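PDB 2QDD: mandelate racemase/muconate lactonizing enzyme, which is of unknown function but belongs to the enolase superfamily, binds magnesium and probably catalyses a reaction on a carboxylate substrate. Local coordinates for residues H57-A62 and E294-T299; A305-A310 and S321-A326; V264-N269 and T275-I280; L13-A18 and E51-G56. All coordinates share one frame; numbering follows the deposited sequence. Where two conformers were deposited one is given.

Contact 1 of 4, residues H57-A62 and E294-T299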
loop_
_atom_site.group_PDB
_atom_site.type_symbol
_atom_site.label_atom_id
_atom_site.label_comp_id
_atom_site.label_asym_id
_atom_site.label_seq_id
_atom_site.Cartn_x
_atom_site.Cartn_y
_atom_site.Cartn_z
ATOM N N HIS A 57 16.946 -35.747 5.537
ATOM C CA HIS A 57 15.555 -35.523 5.919
ATOM C C HIS A 57 15.354 -34.204 6.672
ATOM O O HIS A 57 14.259 -33.939 7.157
ATOM C CB HIS A 57 15.015 -36.710 6.730
ATOM C CG HIS A 57 15.874 -37.101 7.893
ATOM N ND1 HIS A 57 15.883 -36.400 9.081
ATOM C CD2 HIS A 57 16.747 -38.124 8.053
ATOM C CE1 HIS A 57 16.733 -36.968 9.919
ATOM N NE2 HIS A 57 17.270 -38.016 9.320
ATOM N N SER A 58 16.407 -33.387 6.753
ATOM C CA SER A 58 16.358 -32.148 7.525
ATOM C C SER A 58 16.413 -30.895 6.646
ATOM O O SER A 58 16.124 -29.792 7.111
ATOM C CB SER A 58 17.464 -32.130 8.588
ATOM O OG SER A 58 18.679 -31.613 8.076
ATOM N N TYR A 59 16.772 -31.071 5.377
ATOM C CA TYR A 59 16.981 -29.954 4.455
ATOM C C TYR A 59 15.671 -29.290 4.007
ATOM O O TYR A 59 15.540 -28.066 4.061
ATOM C CB TYR A 59 17.804 -30.416 3.244
ATOM C CG TYR A 59 18.067 -29.344 2.213
ATOM C CD1 TYR A 59 18.813 -28.207 2.525
ATOM C CD2 TYR A 59 17.579 -29.474 0.919
ATOM C CE1 TYR A 59 19.048 -27.218 1.573
ATOM C CE2 TYR A 59 17.803 -28.492 -0.039
ATOM C CZ TYR A 59 18.536 -27.369 0.293
ATOM O OH TYR A 59 18.759 -26.402 -0.664
ATOM N N LEU A 60 14.721 -30.111 3.568
ATOM C CA LEU A 60 13.437 -29.667 3.042
ATOM C C LEU A 60 12.354 -30.596 3.614
ATOM O O LEU A 60 12.690 -31.633 4.198
ATOM C CB LEU A 60 13.449 -29.745 1.506
ATOM C CG LEU A 60 14.157 -28.637 0.726
ATOM C CD1 LEU A 60 14.177 -28.974 -0.746
ATOM C CD2 LEU A 60 13.562 -27.249 0.964
ATOM N N PRO A 61 11.054 -30.231 3.474
ATOM C CA PRO A 61 9.976 -31.187 3.779
ATOM C C PRO A 61 9.952 -32.412 2.869
ATOM O O PRO A 61 9.093 -32.522 1.986
ATOM C CB PRO A 61 8.700 -30.356 3.596
ATOM C CG PRO A 61 9.143 -28.950 3.684
ATOM C CD PRO A 61 10.503 -28.919 3.091
ATOM N N ALA A 62 10.883 -33.329 3.119
ATOM C CA ALA A 62 11.181 -34.446 2.228
ATOM C C ALA A 62 12.042 -35.464 2.966
ATOM O O ALA A 62 12.968 -35.095 3.682
ATOM C CB ALA A 62 11.911 -33.953 0.992
ATOM N N GLU A 294 18.951 -26.914 -11.020
ATOM C CA GLU A 294 19.698 -28.061 -10.509
ATOM C C GLU A 294 18.705 -28.908 -9.717
ATOM O O GLU A 294 17.557 -28.514 -9.570
ATOM C CB GLU A 294 20.826 -27.584 -9.597
ATOM C CG GLU A 294 20.369 -26.724 -8.418
ATOM C CD GLU A 294 21.496 -25.900 -7.836
ATOM O OE1 GLU A 294 22.159 -25.166 -8.603
ATOM O OE2 GLU A 294 21.727 -25.993 -6.610
ATOM N N ASP A 295 19.116 -30.064 -9.210
ATOM C CA ASP A 295 18.273 -30.730 -8.225
ATOM C C ASP A 295 18.883 -30.742 -6.830
ATOM O O ASP A 295 20.005 -30.266 -6.625
ATOM C CB ASP A 295 17.795 -32.116 -8.693
ATOM C CG ASP A 295 16.391 -32.473 -8.162
ATOM O OD1 ASP A 295 15.838 -33.529 -8.544
ATOM O OD2 ASP A 295 15.839 -31.700 -7.347
ATOM N N VAL A 296 18.119 -31.271 -5.878
ATOM C CA VAL A 296 18.395 -31.181 -4.444
ATOM C C VAL A 296 19.561 -32.103 -4.079
ATOM O O VAL A 296 20.375 -31.782 -3.211
ATOM C CB VAL A 296 17.119 -31.552 -3.630
ATOM C CG1 VAL A 296 17.387 -31.568 -2.140
ATOM C CG2 VAL A 296 15.994 -30.582 -3.943
ATOM N N GLY A 297 19.640 -33.239 -4.762
ATOM C CA GLY A 297 20.757 -34.158 -4.597
ATOM C C GLY A 297 20.581 -35.423 -5.405
ATOM O O GLY A 297 19.600 -35.575 -6.144
ATOM N N GLY A 298 21.545 -36.328 -5.262
ATOM C CA GLY A 298 21.444 -37.666 -5.831
ATOM C C GLY A 298 22.266 -37.858 -7.083
ATOM O O GLY A 298 23.239 -37.137 -7.319
ATOM N N THR A 299 21.864 -38.833 -7.891
ATOM C CA THR A 299 22.716 -39.351 -8.949
ATOM C C THR A 299 22.599 -38.497 -10.203
ATOM O O THR A 299 21.799 -37.554 -10.255
ATOM C CB THR A 299 22.384 -40.819 -9.307
ATOM O OG1 THR A 299 21.176 -40.869 -10.075
ATOM C CG2 THR A 299 22.236 -41.681 -8.064
#
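Tyr59 and Val296 meet because each sends a group anti to its own backbone N. Tyr59 does so with its ring (chi1 179°) and Val296 with CG1 (chi1 176°). CG1 of Val296 meets the ring obliquely, 3.7 Å from Tyr59 CD2 and equally near CE2. The other methyl of Val296 serves the next residue: Leu60 CD1 lies 4.0 Å from Val296 CG2. One valine fork is therefore shared by two consecutive side chains. No hydrogen bond joins the two segments. The polar end of Tyr59 is held from outside them, since its OH bonds to Glu244 OE2 and to Lys267 NZ. Glu244 belongs to the magnesium site, so the hydroxyl of Tyr59 reaches the metal-binding residues while its ring packs on the valine. Asp295 OD2 accepts a weak bond from Val296 N at 2.7 Å. The same oxygen also takes the N-H of Asn269. Segment 57-62 belongs to the loop between strand 47-52 and helix 64-78 of the N-terminal domain. Segment 294-299 links barrel strand 290-293 to helix 300-311, and helix 268-271 touches both Leu60 and Val296.

Contact 2 of 4, residues A305-A310 and S321-A326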
loop_
_atom_site.group_PDB
_atom_site.type_symbol
_atom_site.label_atom_id
_atom_site.label_comp_id
_atom_site.label_asym_id
_atom_site.label_seq_id
_atom_site.Cartn_x
_atom_site.Cartn_y
_atom_site.Cartn_z
ATOM N N ALA A 305 18.016 -34.605 -15.622
ATOM C CA ALA A 305 16.657 -34.058 -15.711
ATOM C C ALA A 305 16.607 -32.538 -15.580
ATOM O O ALA A 305 15.984 -31.853 -16.393
ATOM C CB ALA A 305 15.770 -34.710 -14.670
ATOM N N ALA A 306 17.286 -32.021 -14.563
ATOM C CA ALA A 306 17.318 -30.590 -14.295
ATOM C C ALA A 306 18.203 -29.824 -15.277
ATOM O O ALA A 306 17.945 -28.655 -15.565
ATOM C CB ALA A 306 17.763 -30.345 -12.876
ATOM N N LEU A 307 19.237 -30.489 -15.792
ATOM C CA LEU A 307 20.134 -29.890 -16.784
ATOM C C LEU A 307 19.498 -29.728 -18.160
ATOM O O LEU A 307 19.879 -28.840 -18.916
ATOM C CB LEU A 307 21.450 -30.664 -16.893
ATOM C CG LEU A 307 22.650 -29.772 -17.227
ATOM C CD1 LEU A 307 23.478 -29.474 -15.995
ATOM C CD2 LEU A 307 23.499 -30.392 -18.305
ATOM N N HIS A 308 18.526 -30.580 -18.472
ATOM C CA HIS A 308 17.646 -30.382 -19.623
ATOM C C HIS A 308 16.846 -29.076 -19.529
ATOM O O HIS A 308 16.667 -28.381 -20.536
ATOM C CB HIS A 308 16.678 -31.566 -19.771
ATOM C CG HIS A 308 17.260 -32.749 -20.483
ATOM N ND1 HIS A 308 17.545 -32.745 -21.831
ATOM C CD2 HIS A 308 17.580 -33.988 -20.038
ATOM C CE1 HIS A 308 18.028 -33.923 -22.182
ATOM N NE2 HIS A 308 18.060 -34.695 -21.112
ATOM N N LEU A 309 16.361 -28.760 -18.323
ATOM C CA LEU A 309 15.677 -27.490 -18.063
ATOM C C LEU A 309 16.645 -26.310 -18.094
ATOM O O LEU A 309 16.344 -25.280 -18.691
ATOM C CB LEU A 309 14.912 -27.534 -16.732
ATOM C CG LEU A 309 13.856 -26.440 -16.507
ATOM C CD1 LEU A 309 12.699 -26.548 -17.482
ATOM C CD2 LEU A 309 13.340 -26.477 -15.086
ATOM N N ALA A 310 17.800 -26.475 -17.451
ATOM C CA ALA A 310 18.882 -25.485 -17.491
ATOM C C ALA A 310 19.325 -25.089 -18.911
ATOM O O ALA A 310 19.480 -23.902 -19.202
ATOM C CB ALA A 310 20.073 -25.969 -16.669
ATOM N N SER A 321 24.763 -24.349 -12.940
ATOM C CA SER A 321 24.112 -25.484 -12.297
ATOM C C SER A 321 25.046 -26.141 -11.291
ATOM O O SER A 321 26.261 -25.978 -11.354
ATOM C CB SER A 321 23.664 -26.511 -13.335
ATOM O OG SER A 321 22.516 -26.067 -14.035
ATOM N N TRP A 322 24.460 -26.870 -10.352
ATOM C CA TRP A 322 25.193 -27.737 -9.444
ATOM C C TRP A 322 24.908 -29.176 -9.861
ATOM O O TRP A 322 23.790 -29.503 -10.269
ATOM C CB TRP A 322 24.709 -27.471 -8.020
ATOM C CG TRP A 322 25.350 -28.273 -6.936
ATOM C CD1 TRP A 322 26.608 -28.127 -6.444
ATOM C CD2 TRP A 322 24.736 -29.324 -6.173
ATOM N NE1 TRP A 322 26.828 -29.032 -5.431
ATOM C CE2 TRP A 322 25.693 -29.777 -5.243
ATOM C CE3 TRP A 322 23.474 -29.931 -6.194
ATOM C CZ2 TRP A 322 25.429 -30.811 -4.338
ATOM C CZ3 TRP A 322 23.208 -30.954 -5.289
ATOM C CH2 TRP A 322 24.185 -31.385 -4.376
ATOM N N LEU A 323 25.925 -30.028 -9.785
ATOM C CA LEU A 323 25.748 -31.455 -10.044
ATOM C C LEU A 323 25.848 -32.241 -8.744
ATOM O O LEU A 323 26.893 -32.242 -8.085
ATOM C CB LEU A 323 26.782 -31.951 -11.060
ATOM C CG LEU A 323 26.451 -32.039 -12.559
ATOM C CD1 LEU A 323 25.336 -31.105 -13.023
ATOM C CD2 LEU A 323 27.716 -31.842 -13.387
ATOM N N GLY A 324 24.744 -32.887 -8.375
ATOM C CA GLY A 324 24.671 -33.720 -7.171
ATOM C C GLY A 324 25.676 -34.858 -7.125
ATOM O O GLY A 324 26.293 -35.102 -6.082
ATOM N N HIS A 325 25.857 -35.530 -8.265
ATOM C CA HIS A 325 26.637 -36.765 -8.342
ATOM C C HIS A 325 28.139 -36.562 -8.140
ATOM O O HIS A 325 28.859 -37.509 -7.818
ATOM C CB HIS A 325 26.344 -37.529 -9.639
ATOM C CG HIS A 325 26.866 -36.867 -10.876
ATOM N ND1 HIS A 325 26.063 -36.129 -11.719
ATOM C CD2 HIS A 325 28.105 -36.845 -11.425
ATOM C CE1 HIS A 325 26.785 -35.673 -12.727
ATOM N NE2 HIS A 325 28.029 -36.092 -12.570
ATOM N N ALA A 326 28.592 -35.321 -8.307
ATOM C CA ALA A 326 29.956 -34.914 -7.980
ATOM C C ALA A 326 30.324 -35.085 -6.504
ATOM O O ALA A 326 31.507 -35.162 -6.159
ATOM C CB ALA A 326 30.194 -33.476 -8.422
#
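Helix 300-311 of the barrel domain packs here on the chain that follows it, through Leu307 and Ala310 on the helix and Ser321 and Leu323 on the loop. Leu307 CD1 is the shared atom. It lies 3.9 Å from Leu323 CD1 and 4.0 Å from Ser321 CB. The two leucines meet through one methyl each. One turn further along the helix, Ala310 CB sits 3.6 Å from Ser321 OG. This is a carbon against an oxygen and makes no hydrogen bond. In the modified TIM barrel of the enolase superfamily, strand 290-293 is followed by helix 300-311, and the segment after that helix returns to the barrel wall. Ser321 pairs by backbone with Pro136 and Asn138 of strand 135-141. Its hydroxyl bonds to Ile293 O of strand 290-293, so Ser321 is tied to strands 135-141 and 290-293. Its chi1 of -75° puts OG beside the backbone N, where it meets Ala310 CB and makes the bond to Ile293 O. All four touching residues are buried. Leu323 also leans on Ile137, and Leu307 on Ala338 and Pro347. Ala310 packs on Val135 and Ile293 as well.

Contact 3 of 4, residues V264-N269 and T275-I280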
loop_
_atom_site.group_PDB
_atom_site.type_symbol
_atom_site.label_atom_id
_atom_site.label_comp_id
_atom_site.label_asym_id
_atom_site.label_seq_id
_atom_site.Cartn_x
_atom_site.Cartn_y
_atom_site.Cartn_z
ATOM N N VAL A 264 15.940 -16.712 -8.479
ATOM C CA VAL A 264 15.573 -17.926 -7.742
ATOM C C VAL A 264 16.390 -19.150 -8.194
ATOM O O VAL A 264 16.849 -19.208 -9.331
ATOM C CB VAL A 264 14.040 -18.246 -7.807
ATOM C CG1 VAL A 264 13.195 -17.049 -7.351
ATOM C CG2 VAL A 264 13.615 -18.709 -9.207
ATOM N N LYS A 265 16.579 -20.107 -7.286
ATOM C CA LYS A 265 16.933 -21.478 -7.654
ATOM C C LYS A 265 15.679 -22.285 -7.921
ATOM O O LYS A 265 14.697 -22.178 -7.182
ATOM C CB LYS A 265 17.725 -22.162 -6.538
ATOM C CG LYS A 265 19.118 -21.616 -6.337
ATOM C CD LYS A 265 19.982 -22.618 -5.608
ATOM C CE LYS A 265 21.449 -22.348 -5.847
ATOM N NZ LYS A 265 22.319 -23.049 -4.863
ATOM N N ILE A 266 15.708 -23.088 -8.980
ATOM C CA ILE A 266 14.630 -24.039 -9.247
ATOM C C ILE A 266 15.134 -25.474 -9.107
ATOM O O ILE A 266 16.123 -25.865 -9.738
ATOM C CB ILE A 266 13.985 -23.839 -10.640
ATOM C CG1 ILE A 266 13.710 -22.355 -10.900
ATOM C CG2 ILE A 266 12.689 -24.648 -10.751
ATOM C CD1 ILE A 266 13.536 -22.039 -12.344
ATOM N N LYS A 267 14.454 -26.240 -8.256
ATOM C CA LYS A 267 14.826 -27.618 -7.972
ATOM C C LYS A 267 13.586 -28.495 -8.037
ATOM O O LYS A 267 12.693 -28.341 -7.209
ATOM C CB LYS A 267 15.487 -27.726 -6.593
ATOM C CG LYS A 267 16.790 -26.957 -6.475
ATOM C CD LYS A 267 17.486 -27.241 -5.186
ATOM C CE LYS A 267 18.484 -26.145 -4.896
ATOM N NZ LYS A 267 19.137 -26.377 -3.581
ATOM N N PRO A 268 13.525 -29.411 -9.024
ATOM C CA PRO A 268 12.364 -30.273 -9.278
ATOM C C PRO A 268 11.836 -31.029 -8.050
ATOM O O PRO A 268 10.621 -31.114 -7.869
ATOM C CB PRO A 268 12.881 -31.258 -10.331
ATOM C CG PRO A 268 13.946 -30.520 -11.038
ATOM C CD PRO A 268 14.606 -29.662 -9.999
ATOM N N ASN A 269 12.735 -31.548 -7.212
ATOM C CA ASN A 269 12.332 -32.234 -5.984
ATOM C C ASN A 269 11.705 -31.333 -4.914
ATOM O O ASN A 269 10.951 -31.808 -4.072
ATOM C CB ASN A 269 13.477 -33.071 -5.400
ATOM C CG ASN A 269 12.974 -34.259 -4.564
ATOM O OD1 ASN A 269 12.984 -34.217 -3.336
ATOM N ND2 ASN A 269 12.524 -35.313 -5.236
ATOM N N THR A 275 7.293 -30.524 -14.966
ATOM C CA THR A 275 6.092 -29.783 -15.369
ATOM C C THR A 275 5.903 -28.520 -14.519
ATOM O O THR A 275 5.683 -27.433 -15.059
ATOM C CB THR A 275 4.833 -30.682 -15.281
ATOM O OG1 THR A 275 4.991 -31.812 -16.150
ATOM C CG2 THR A 275 3.568 -29.916 -15.670
ATOM N N ARG A 276 6.008 -28.673 -13.197
ATOM C CA ARG A 276 5.912 -27.546 -12.274
ATOM C C ARG A 276 7.124 -26.616 -12.389
ATOM O O ARG A 276 6.973 -25.397 -12.358
ATOM C CB ARG A 276 5.725 -28.036 -10.833
ATOM C CG ARG A 276 4.415 -28.813 -10.573
ATOM C CD ARG A 276 3.211 -27.898 -10.396
ATOM N NE ARG A 276 1.959 -28.646 -10.271
ATOM C CZ ARG A 276 1.132 -28.927 -11.279
ATOM N NH1 ARG A 276 0.017 -29.609 -11.050
ATOM N NH2 ARG A 276 1.410 -28.534 -12.515
ATOM N N ALA A 277 8.311 -27.195 -12.549
ATOM C CA ALA A 277 9.559 -26.423 -12.676
ATOM C C ALA A 277 9.634 -25.569 -13.943
ATOM O O ALA A 277 10.139 -24.452 -13.896
ATOM C CB ALA A 277 10.765 -27.328 -12.570
ATOM N N ARG A 278 9.098 -26.085 -15.049
ATOM C CA ARG A 278 9.020 -25.346 -16.321
ATOM C C ARG A 278 8.123 -24.103 -16.257
ATOM O O ARG A 278 8.483 -23.048 -16.796
ATOM C CB ARG A 278 8.546 -26.269 -17.451
ATOM C CG ARG A 278 8.520 -25.636 -18.835
ATOM C CD ARG A 278 7.146 -25.775 -19.463
ATOM N NE ARG A 278 7.201 -26.448 -20.759
ATOM C CZ ARG A 278 6.308 -27.341 -21.179
ATOM N NH1 ARG A 278 6.442 -27.901 -22.373
ATOM N NH2 ARG A 278 5.280 -27.680 -20.407
ATOM N N GLN A 279 6.963 -24.230 -15.610
ATOM C CA GLN A 279 6.074 -23.084 -15.380
ATOM C C GLN A 279 6.753 -21.962 -14.590
ATOM O O GLN A 279 6.633 -20.789 -14.945
ATOM C CB GLN A 279 4.767 -23.501 -14.688
ATOM C CG GLN A 279 3.732 -22.354 -14.662
ATOM C CD GLN A 279 2.580 -22.531 -13.674
ATOM O OE1 GLN A 279 1.532 -21.900 -13.828
ATOM N NE2 GLN A 279 2.770 -23.371 -12.657
ATOM N N ILE A 280 7.466 -22.339 -13.532
ATOM C CA ILE A 280 8.292 -21.416 -12.743
ATOM C C ILE A 280 9.428 -20.778 -13.558
ATOM O O ILE A 280 9.663 -19.567 -13.470
ATOM C CB ILE A 280 8.841 -22.124 -11.482
ATOM C CG1 ILE A 280 7.679 -22.497 -10.561
ATOM C CG2 ILE A 280 9.861 -21.248 -10.738
ATOM C CD1 ILE A 280 7.981 -23.647 -9.639
#
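Ile266, at the end of barrel strand 263-266, packs on Ala277 and Ile280 of helix 274-287. This is a strand and its following helix in the beta/alpha barrel of the C-terminal domain, with short helix 268-271 between them. The tight part is small, and its side chains are all apolar. Ile266 CG2 lies 3.8 Å from Ala277 CB. The other branch of the same isoleucine runs along Ile280, with Ile266 CG1 4.0 Å from Ile280 CG2. The two isoleucine side chains lie alongside each other, running opposite ways. Ala277 and Ile280 are three residues apart, so they present a single helix face to the strand. Val264 and Pro268 flank this core more loosely. Away from this packing the helix is more open: Arg276, Arg278 and Gln279 are partly exposed. Arg276 NH1 forms a salt bridge with Asp94, and Gln279 packs on Asp282 of a third subunit. On the strand, Lys265 and Lys267 extend toward the metal site instead of the helix. Lys265 NZ forms a salt bridge with Glu220 and Lys267 NZ with Asp243, both residues of the magnesium site. The isoleucine thus faces the barrel's outer layer between two lysines that serve its interior. Ile266 CG2 also lies 4.1 Å from the carbonyl oxygen of Ala277.

Contact 4 of 4, residues L13-A18 and E51-G56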
loop_
_atom_site.group_PDB
_atom_site.type_symbol
_atom_site.label_atom_id
_atom_site.label_comp_id
_atom_site.label_asym_id
_atom_site.label_seq_id
_atom_site.Cartn_x
_atom_site.Cartn_y
_atom_site.Cartn_z
ATOM N N LEU A 13 18.339 -46.831 -3.176
ATOM C CA LEU A 13 19.771 -46.731 -3.394
ATOM C C LEU A 13 20.397 -46.090 -2.163
ATOM O O LEU A 13 19.945 -45.041 -1.706
ATOM C CB LEU A 13 20.062 -45.891 -4.645
ATOM C CG LEU A 13 19.915 -46.507 -6.048
ATOM C CD1 LEU A 13 18.462 -46.618 -6.515
ATOM C CD2 LEU A 13 20.715 -45.710 -7.058
ATOM N N ASP A 14 21.422 -46.740 -1.625
ATOM C CA ASP A 14 22.216 -46.197 -0.532
ATOM C C ASP A 14 23.467 -45.557 -1.124
ATOM O O ASP A 14 24.350 -46.256 -1.628
ATOM C CB ASP A 14 22.609 -47.328 0.424
ATOM C CG ASP A 14 22.810 -46.854 1.850
ATOM O OD1 ASP A 14 23.704 -46.013 2.087
ATOM O OD2 ASP A 14 22.078 -47.340 2.739
ATOM N N LEU A 15 23.538 -44.229 -1.081
ATOM C CA LEU A 15 24.594 -43.503 -1.781
ATOM C C LEU A 15 25.512 -42.777 -0.809
ATOM O O LEU A 15 25.151 -41.714 -0.303
ATOM C CB LEU A 15 24.012 -42.491 -2.766
ATOM C CG LEU A 15 23.007 -42.908 -3.833
ATOM C CD1 LEU A 15 22.382 -41.644 -4.369
ATOM C CD2 LEU A 15 23.692 -43.687 -4.949
ATOM N N PRO A 16 26.706 -43.341 -0.551
ATOM C CA PRO A 16 27.640 -42.679 0.356
ATOM C C PRO A 16 28.168 -41.379 -0.241
ATOM O O PRO A 16 28.393 -41.295 -1.451
ATOM C CB PRO A 16 28.768 -43.704 0.517
ATOM C CG PRO A 16 28.698 -44.544 -0.712
ATOM C CD PRO A 16 27.248 -44.603 -1.089
ATOM N N LEU A 17 28.330 -40.371 0.607
ATOM C CA LEU A 17 28.954 -39.118 0.205
ATOM C C LEU A 17 30.473 -39.230 0.241
ATOM O O LEU A 17 31.030 -39.965 1.062
ATOM C CB LEU A 17 28.486 -37.969 1.105
ATOM C CG LEU A 17 26.984 -37.662 1.146
ATOM C CD1 LEU A 17 26.670 -36.792 2.344
ATOM C CD2 LEU A 17 26.506 -37.002 -0.136
ATOM N N ALA A 18 31.126 -38.498 -0.658
ATOM C CA ALA A 18 32.578 -38.333 -0.653
ATOM C C ALA A 18 33.082 -37.578 0.585
ATOM O O ALA A 18 34.106 -37.944 1.163
ATOM C CB ALA A 18 33.032 -37.630 -1.930
ATOM N N GLU A 51 14.105 -40.137 -10.621
ATOM C CA GLU A 51 14.801 -40.182 -9.338
ATOM C C GLU A 51 14.285 -39.123 -8.364
ATOM O O GLU A 51 14.169 -37.948 -8.713
ATOM C CB GLU A 51 16.308 -39.997 -9.532
ATOM C CG GLU A 51 17.108 -40.090 -8.224
ATOM C CD GLU A 51 18.596 -39.888 -8.412
ATOM O OE1 GLU A 51 19.023 -39.596 -9.550
ATOM O OE2 GLU A 51 19.337 -40.017 -7.414
ATOM N N GLY A 52 13.990 -39.540 -7.138
ATOM C CA GLY A 52 13.828 -38.602 -6.033
ATOM C C GLY A 52 14.854 -38.856 -4.947
ATOM O O GLY A 52 14.843 -39.908 -4.300
ATOM N N CYS A 53 15.746 -37.896 -4.747
ATOM C CA CYS A 53 16.738 -38.005 -3.691
ATOM C C CYS A 53 16.866 -36.726 -2.846
ATOM O O CYS A 53 17.624 -35.821 -3.199
ATOM C CB CYS A 53 18.085 -38.434 -4.266
ATOM S SG CYS A 53 19.340 -38.692 -3.019
ATOM N N PRO A 54 16.108 -36.651 -1.732
ATOM C CA PRO A 54 16.209 -35.560 -0.757
ATOM C C PRO A 54 17.589 -35.458 -0.120
ATOM O O PRO A 54 18.252 -36.477 0.080
ATOM C CB PRO A 54 15.167 -35.945 0.301
ATOM C CG PRO A 54 14.196 -36.823 -0.422
ATOM C CD PRO A 54 15.058 -37.617 -1.352
ATOM N N TRP A 55 18.022 -34.240 0.191
ATOM C CA TRP A 55 19.314 -34.036 0.850
ATOM C C TRP A 55 19.233 -34.336 2.350
ATOM O O TRP A 55 19.173 -33.426 3.181
ATOM C CB TRP A 55 19.842 -32.622 0.600
ATOM C CG TRP A 55 21.284 -32.457 0.988
ATOM C CD1 TRP A 55 21.769 -31.884 2.133
ATOM C CD2 TRP A 55 22.427 -32.867 0.229
ATOM N NE1 TRP A 55 23.145 -31.914 2.134
ATOM C CE2 TRP A 55 23.575 -32.512 0.977
ATOM C CE3 TRP A 55 22.595 -33.497 -1.014
ATOM C CZ2 TRP A 55 24.873 -32.771 0.527
ATOM C CZ3 TRP A 55 23.891 -33.753 -1.465
ATOM C CH2 TRP A 55 25.012 -33.388 -0.693
ATOM N N GLY A 56 19.226 -35.620 2.690
ATOM C CA GLY A 56 18.798 -36.063 4.014
ATOM C C GLY A 56 17.324 -35.792 4.265
ATOM O O GLY A 56 16.544 -35.627 3.328
#
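The two backbones stay well apart, Leu17 and Trp55 coming nearest with 10.9 Å between their CA atoms, and side chains alone bridge the gap. From strand 5-22, Leu17 and Leu15 give similar apolar surface, and Leu17 makes the closer touch. Its CD2 lies 4.0 Å from Trp55 CH2, at the far end of the indole. The approach is oblique to the ring. In Trp55, chi1 of -167° swings the indole out anti to the backbone N, and chi2 of -101° turns its six-membered ring to the leucine. Two residues earlier on each segment, Leu15 CD1 meets Cys53 SG at 4.4 Å. This second touch is looser than the first. No hydrogen bond crosses between the segments. The indole N-H is used by another part of the chain, as Trp55 NE1 bonds to Tyr21 OH. The ring also meets Phe30, with planes at about 55°. Trp55 is the centre of an inverse gamma turn, just past the end of strand 47-52. Both segments belong to the N-terminal domain of the enolase superfamily, whose antiparallel sheet orders these strands as 47-52, 29-42, 5-22. Strand 29-42 therefore lies between them in the sheet, and Ser35 on it touches both Leu15 and Cys53. From the barrel domain, the loop before helix 300-311 adds Val296 against Trp55 and Thr299 against Leu15.

From the N terminus, contact 4 closes first, joining strand 5-22 to the end of strand 47-52 across strand 29-42. The chain runs straight on into segment 57-62 and opens contact 1. That contact closes some 230 residues later, at 294-299, and ties the N-terminal domain to the barrel. Contact 3 lies within this long span as a local strand-to-helix closure. Contact 2 follows in series, bringing the chain after helix 300-311 back onto that helix. None of the loops cross. Contact 1 touches the other three: Thr299 bonds to Glu51 of contact 4, the backbone N of Glu294 to Ile266 O of contact 3, and Trp322 of contact 2 packs on Asp295.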